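Local coordinates for protein acetyl xylan esterase (Paenibacillus sp. R4, PDB 6AGQ) that probably removes acetyl groups from acetylated xylan as a cold-active alpha/beta-hydrolase esterase of a psychrophilic soil bacterium, at residues 16-28 / 248-261. Residues are numbered along the deposited sequence; the frame is centred on the assembly and turned at random.
Sequences PELTNETDFDLFW and RTLSYFDGMNMASR
Two guanidinium nitrogens of Arg-261 converge on the amide oxygen of Asn-20: NH1 reaches OD1 at 2.7 Å, within both the guanidinium and carbonyl planes, and NH2 adds a weak bond. NE takes the syn lone pair of Asp-25 OD1 (3.2 Å) in a salt bridge. These bonds at the guanidinium edge hold its rotation, and one face lies over the rim of the Phe-24 ring, CD1 lying 3.4 Å from CZ of Arg-261. NH1 also donates to Asn-257 O. Trp-28 CD1 lies over the rim of the ring's opposite face, and Met-258 SD meets its edge in a Met-aromatic contact.

The Asn-257 amide works on both its ends: ND2 gives one hydrogen to Thr-19 OG1 (2.9 Å, 161°) and another to Ser-251 O, and OD1 accepts from Thr-19 N. A chi1 of 62° turns the Thr-19 hydroxyl toward the amide. Trp-28 NE1 donates in its ring plane to Tyr-252 O (2.9 Å), and the Tyr-252 ring meets Phe-27 obliquely, planes at 46°.

The segment leading into helix 24-36 thus packs on helices 243-251 and 255-259 of the alpha/beta-hydrolase fold, with helix 153-170 beside Phe-253, helix 186-197 against Trp-28 and Met-258, and helix 279-286 against Pro-16 and Met-256; helix 255-259 leads into strand 265-271 of the central sheet.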
loop_
_atom_site.group_PDB
_atom_site.type_symbol
_atom_site.label_atom_id
_atom_site.label_comp_id
_atom_site.label_asym_id
_atom_site.label_seq_id
_atom_site.Cartn_x
_atom_site.Cartn_y
_atom_site.Cartn_z
ATOM N N PRO A 16 -20.746 10.777 -26.411
ATOM C CA PRO A 16 -21.961 10.939 -25.605
ATOM C C PRO A 16 -22.672 12.263 -25.888
ATOM O O PRO A 16 -22.087 13.153 -26.501
ATOM C CB PRO A 16 -21.413 10.938 -24.163
ATOM C CG PRO A 16 -20.042 11.546 -24.326
ATOM C CD PRO A 16 -19.539 11.119 -25.653
ATOM N N GLU A 17 -23.912 12.396 -25.439
ATOM C CA GLU A 17 -24.744 13.587 -25.699
ATOM C C GLU A 17 -24.171 14.842 -25.001
ATOM O O GLU A 17 -23.630 14.777 -23.886
ATOM C CB GLU A 17 -26.239 13.285 -25.321
ATOM C CG GLU A 17 -26.996 14.314 -24.458
ATOM C CD GLU A 17 -28.441 13.899 -24.052
ATOM O OE1 GLU A 17 -28.792 12.694 -24.015
ATOM O OE2 GLU A 17 -29.258 14.795 -23.745
ATOM N N LEU A 18 -24.247 15.989 -25.661
ATOM C CA LEU A 18 -23.853 17.228 -24.993
ATOM C C LEU A 18 -24.820 17.565 -23.820
ATOM O O LEU A 18 -26.006 17.288 -23.848
ATOM C CB LEU A 18 -23.740 18.400 -25.968
ATOM C CG LEU A 18 -22.684 18.242 -27.071
ATOM C CD1 LEU A 18 -22.848 19.335 -28.134
ATOM C CD2 LEU A 18 -21.267 18.268 -26.492
ATOM N N THR A 19 -24.255 18.149 -22.775
ATOM C CA THR A 19 -24.980 18.519 -21.602
ATOM C C THR A 19 -25.140 20.022 -21.507
ATOM O O THR A 19 -25.648 20.493 -20.486
ATOM C CB THR A 19 -24.185 18.038 -20.392
ATOM O OG1 THR A 19 -22.892 18.690 -20.372
ATOM C CG2 THR A 19 -24.011 16.473 -20.482
ATOM N N ASN A 20 -24.649 20.786 -22.498
ATOM C CA ASN A 20 -24.881 22.235 -22.454
ATOM C C ASN A 20 -26.387 22.570 -22.361
ATOM O O ASN A 20 -27.193 22.041 -23.118
ATOM C CB ASN A 20 -24.223 23.018 -23.590
ATOM C CG ASN A 20 -24.449 22.427 -25.002
ATOM O OD1 ASN A 20 -23.662 22.730 -25.919
ATOM N ND2 ASN A 20 -25.486 21.613 -25.189
ATOM N N GLU A 21 -26.737 23.412 -21.394
ATOM C CA GLU A 21 -28.079 23.936 -21.269
ATOM C C GLU A 21 -28.322 24.854 -22.458
ATOM O O GLU A 21 -27.357 25.207 -23.200
ATOM C CB GLU A 21 -28.194 24.779 -20.004
ATOM C CG GLU A 21 -27.932 24.039 -18.705
ATOM C CD GLU A 21 -29.098 23.170 -18.291
ATOM O OE1 GLU A 21 -30.102 23.717 -17.776
ATOM O OE2 GLU A 21 -29.010 21.938 -18.453
ATOM N N THR A 22 -29.581 25.277 -22.630
ATOM C CA THR A 22 -29.953 26.097 -23.801
ATOM C C THR A 22 -29.269 27.438 -23.805
ATOM O O THR A 22 -28.934 27.961 -24.862
ATOM C CB THR A 22 -31.445 26.455 -23.851
ATOM O OG1 THR A 22 -32.198 25.480 -23.147
ATOM C CG2 THR A 22 -31.896 26.535 -25.295
ATOM N N ASP A 23 -29.079 27.973 -22.603
ATOM C CA ASP A 23 -28.469 29.277 -22.389
ATOM C C ASP A 23 -26.917 29.243 -22.158
ATOM O O ASP A 23 -26.349 30.204 -21.606
ATOM C CB ASP A 23 -29.174 29.922 -21.173
ATOM C CG ASP A 23 -28.646 29.372 -19.837
ATOM O OD1 ASP A 23 -28.110 28.256 -19.827
ATOM O OD2 ASP A 23 -28.740 30.031 -18.810
ATOM N N PHE A 24 -26.227 28.170 -22.575
ATOM C CA PHE A 24 -24.731 28.100 -22.507
ATOM C C PHE A 24 -24.073 29.324 -23.132
ATOM O O PHE A 24 -23.227 29.976 -22.461
ATOM C CB PHE A 24 -24.207 26.836 -23.179
ATOM C CG PHE A 24 -22.727 26.552 -23.002
ATOM C CD1 PHE A 24 -21.775 27.056 -23.921
ATOM C CD2 PHE A 24 -22.289 25.671 -22.005
ATOM C CE1 PHE A 24 -20.439 26.742 -23.800
ATOM C CE2 PHE A 24 -20.927 25.325 -21.906
ATOM C CZ PHE A 24 -20.008 25.854 -22.809
ATOM N N ASP A 25 -24.437 29.649 -24.383
ATOM C CA ASP A 25 -23.798 30.812 -25.047
ATOM C C ASP A 25 -24.162 32.144 -24.383
ATOM O O ASP A 25 -23.277 33.006 -24.142
ATOM C CB ASP A 25 -24.035 30.831 -26.552
ATOM C CG ASP A 25 -23.464 29.586 -27.239
ATOM O OD1 ASP A 25 -22.345 29.154 -26.872
ATOM O OD2 ASP A 25 -24.135 29.008 -28.131
ATOM N N LEU A 26 -25.430 32.294 -24.022
ATOM C CA LEU A 26 -25.845 33.475 -23.243
ATOM C C LEU A 26 -25.068 33.648 -21.886
ATOM O O LEU A 26 -24.605 34.738 -21.579
ATOM C CB LEU A 26 -27.348 33.473 -23.010
ATOM C CG LEU A 26 -27.892 34.600 -22.116
ATOM C CD1 LEU A 26 -27.637 35.931 -22.802
ATOM C CD2 LEU A 26 -29.381 34.392 -21.817
ATOM N N PHE A 27 -24.954 32.600 -21.091
ATOM C CA PHE A 27 -24.184 32.678 -19.817
ATOM C C PHE A 27 -22.764 33.206 -20.076
ATOM O O PHE A 27 -22.309 34.111 -19.357
ATOM C CB PHE A 27 -24.123 31.318 -19.149
ATOM C CG PHE A 27 -23.192 31.255 -17.979
ATOM C CD1 PHE A 27 -23.627 31.622 -16.710
ATOM C CD2 PHE A 27 -21.892 30.799 -18.134
ATOM C CE1 PHE A 27 -22.756 31.550 -15.622
ATOM C CE2 PHE A 27 -21.012 30.730 -17.069
ATOM C CZ PHE A 27 -21.447 31.097 -15.806
ATOM N N TRP A 28 -22.095 32.663 -21.109
ATOM C CA TRP A 28 -20.751 33.056 -21.442
ATOM C C TRP A 28 -20.609 34.454 -22.047
ATOM O O TRP A 28 -19.640 35.190 -21.696
ATOM C CB TRP A 28 -19.975 31.998 -22.250
ATOM C CG TRP A 28 -19.565 30.837 -21.392
ATOM C CD1 TRP A 28 -20.022 29.542 -21.471
ATOM C CD2 TRP A 28 -18.620 30.859 -20.319
ATOM N NE1 TRP A 28 -19.446 28.794 -20.504
ATOM C CE2 TRP A 28 -18.585 29.565 -19.777
ATOM C CE3 TRP A 28 -17.827 31.865 -19.743
ATOM C CZ2 TRP A 28 -17.760 29.220 -18.704
ATOM C CZ3 TRP A 28 -17.025 31.539 -18.657
ATOM C CH2 TRP A 28 -17.023 30.228 -18.129
ATOM N N ARG A 248 -25.612 20.384 -13.475
ATOM C CA ARG A 248 -25.965 21.520 -14.344
ATOM C C ARG A 248 -24.988 22.708 -14.139
ATOM O O ARG A 248 -24.596 23.319 -15.098
ATOM C CB ARG A 248 -27.424 21.944 -14.163
ATOM C CG ARG A 248 -27.738 23.313 -14.761
ATOM C CD ARG A 248 -29.225 23.581 -14.784
ATOM N NE ARG A 248 -29.743 23.747 -13.421
ATOM C CZ ARG A 248 -30.494 22.864 -12.750
ATOM N NH1 ARG A 248 -30.897 23.159 -11.511
ATOM N NH2 ARG A 248 -30.856 21.695 -13.287
ATOM N N THR A 249 -24.561 22.999 -12.907
ATOM C CA THR A 249 -23.460 23.990 -12.671
ATOM C C THR A 249 -22.240 23.626 -13.499
ATOM O O THR A 249 -21.722 24.470 -14.213
ATOM C CB THR A 249 -23.033 24.073 -11.187
ATOM O OG1 THR A 249 -24.118 24.556 -10.431
ATOM C CG2 THR A 249 -21.815 25.007 -10.932
ATOM N N LEU A 250 -21.823 22.369 -13.432
ATOM C CA LEU A 250 -20.570 21.928 -14.049
ATOM C C LEU A 250 -20.622 21.855 -15.583
ATOM O O LEU A 250 -19.557 21.990 -16.270
ATOM C CB LEU A 250 -20.134 20.588 -13.434
ATOM C CG LEU A 250 -19.766 20.626 -11.911
ATOM C CD1 LEU A 250 -19.588 19.232 -11.286
ATOM C CD2 LEU A 250 -18.507 21.414 -11.671
ATOM N N SER A 251 -21.846 21.684 -16.139
ATOM C CA SER A 251 -22.002 21.604 -17.597
ATOM C C SER A 251 -21.529 22.878 -18.373
ATOM O O SER A 251 -20.989 22.793 -19.468
ATOM C CB SER A 251 -23.493 21.269 -17.930
ATOM O OG SER A 251 -24.340 22.410 -17.589
ATOM N N TYR A 252 -21.717 24.045 -17.779
ATOM C CA TYR A 252 -21.198 25.325 -18.316
ATOM C C TYR A 252 -19.688 25.376 -18.467
ATOM O O TYR A 252 -19.191 26.173 -19.263
ATOM C CB TYR A 252 -21.652 26.503 -17.450
ATOM C CG TYR A 252 -23.148 26.730 -17.517
ATOM C CD1 TYR A 252 -23.714 27.512 -18.536
ATOM C CD2 TYR A 252 -24.002 26.158 -16.579
ATOM C CE1 TYR A 252 -25.091 27.712 -18.599
ATOM C CE2 TYR A 252 -25.373 26.363 -16.635
ATOM C CZ TYR A 252 -25.912 27.130 -17.636
ATOM O OH TYR A 252 -27.290 27.294 -17.698
ATOM N N PHE A 253 -18.981 24.511 -17.742
ATOM C CA PHE A 253 -17.526 24.506 -17.705
ATOM C C PHE A 253 -16.928 23.233 -18.296
ATOM O O PHE A 253 -15.686 23.030 -18.274
ATOM C CB PHE A 253 -17.069 24.709 -16.258
ATOM C CG PHE A 253 -17.724 25.815 -15.623
ATOM C CD1 PHE A 253 -17.250 27.105 -15.818
ATOM C CD2 PHE A 253 -18.865 25.619 -14.863
ATOM C CE1 PHE A 253 -17.936 28.182 -15.298
ATOM C CE2 PHE A 253 -19.564 26.683 -14.364
ATOM C CZ PHE A 253 -19.065 27.955 -14.535
ATOM N N ASP A 254 -17.778 22.377 -18.858
ATOM C CA ASP A 254 -17.355 21.048 -19.274
ATOM C C ASP A 254 -16.614 21.116 -20.625
ATOM O O ASP A 254 -17.160 21.564 -21.629
ATOM C CB ASP A 254 -18.534 20.089 -19.346
ATOM C CG ASP A 254 -18.109 18.615 -19.365
ATOM O OD1 ASP A 254 -17.266 18.216 -20.216
ATOM O OD2 ASP A 254 -18.638 17.850 -18.526
ATOM N N GLY A 255 -15.371 20.637 -20.638
ATOM C CA GLY A 255 -14.564 20.628 -21.866
ATOM C C GLY A 255 -15.205 19.951 -23.080
ATOM O O GLY A 255 -14.950 20.341 -24.203
ATOM N N MET A 256 -16.022 18.942 -22.857
ATOM C CA MET A 256 -16.812 18.335 -23.931
ATOM C C MET A 256 -17.775 19.340 -24.624
ATOM O O MET A 256 -17.880 19.401 -25.853
ATOM C CB MET A 256 -17.590 17.188 -23.314
ATOM C CG MET A 256 -18.548 16.442 -24.228
ATOM S SD MET A 256 -19.155 15.048 -23.268
ATOM C CE MET A 256 -20.514 15.749 -22.326
ATOM N N ASN A 257 -18.458 20.159 -23.838
ATOM C CA ASN A 257 -19.238 21.259 -24.402
ATOM C C ASN A 257 -18.390 22.373 -25.029
ATOM O O ASN A 257 -18.847 22.955 -26.021
ATOM C CB ASN A 257 -20.183 21.854 -23.337
ATOM C CG ASN A 257 -21.169 20.846 -22.836
ATOM O OD1 ASN A 257 -21.650 19.986 -23.596
ATOM N ND2 ASN A 257 -21.491 20.929 -21.552
ATOM N N MET A 258 -17.222 22.741 -24.419
ATOM C CA MET A 258 -16.281 23.660 -25.088
ATOM C C MET A 258 -15.768 23.139 -26.439
ATOM O O MET A 258 -15.711 23.901 -27.437
ATOM C CB MET A 258 -15.015 23.918 -24.223
ATOM C CG MET A 258 -15.295 24.534 -22.882
ATOM S SD MET A 258 -16.123 26.078 -23.135
ATOM C CE MET A 258 -16.550 26.398 -21.415
ATOM N N ALA A 259 -15.381 21.860 -26.464
ATOM C CA ALA A 259 -14.884 21.175 -27.717
ATOM C C ALA A 259 -15.801 21.348 -28.914
ATOM O O ALA A 259 -15.360 21.494 -30.037
ATOM C CB ALA A 259 -14.690 19.682 -27.492
ATOM N N SER A 260 -17.094 21.375 -28.631
ATOM C CA SER A 260 -18.134 21.533 -29.664
ATOM C C SER A 260 -18.091 22.936 -30.343
ATOM O O SER A 260 -18.663 23.129 -31.393
ATOM C CB SER A 260 -19.479 21.283 -28.975
ATOM O OG SER A 260 -20.483 21.999 -29.595
ATOM N N ARG A 261 -17.446 23.920 -29.701
ATOM C CA ARG A 261 -17.294 25.278 -30.274
ATOM C C ARG A 261 -15.875 25.649 -30.730
ATOM O O ARG A 261 -15.683 26.766 -31.144
ATOM C CB ARG A 261 -17.816 26.307 -29.270
ATOM C CG ARG A 261 -19.318 26.183 -29.029
ATOM C CD ARG A 261 -19.612 26.080 -27.556
ATOM N NE ARG A 261 -21.025 26.257 -27.302
ATOM C CZ ARG A 261 -21.879 25.324 -26.882
ATOM N NH1 ARG A 261 -21.491 24.079 -26.642
ATOM N NH2 ARG A 261 -23.161 25.660 -26.669
HETATM O O HOH W 1 -24.466 24.340 -19.610
HETATM O O HOH W 2 -26.206 25.184 -25.724
#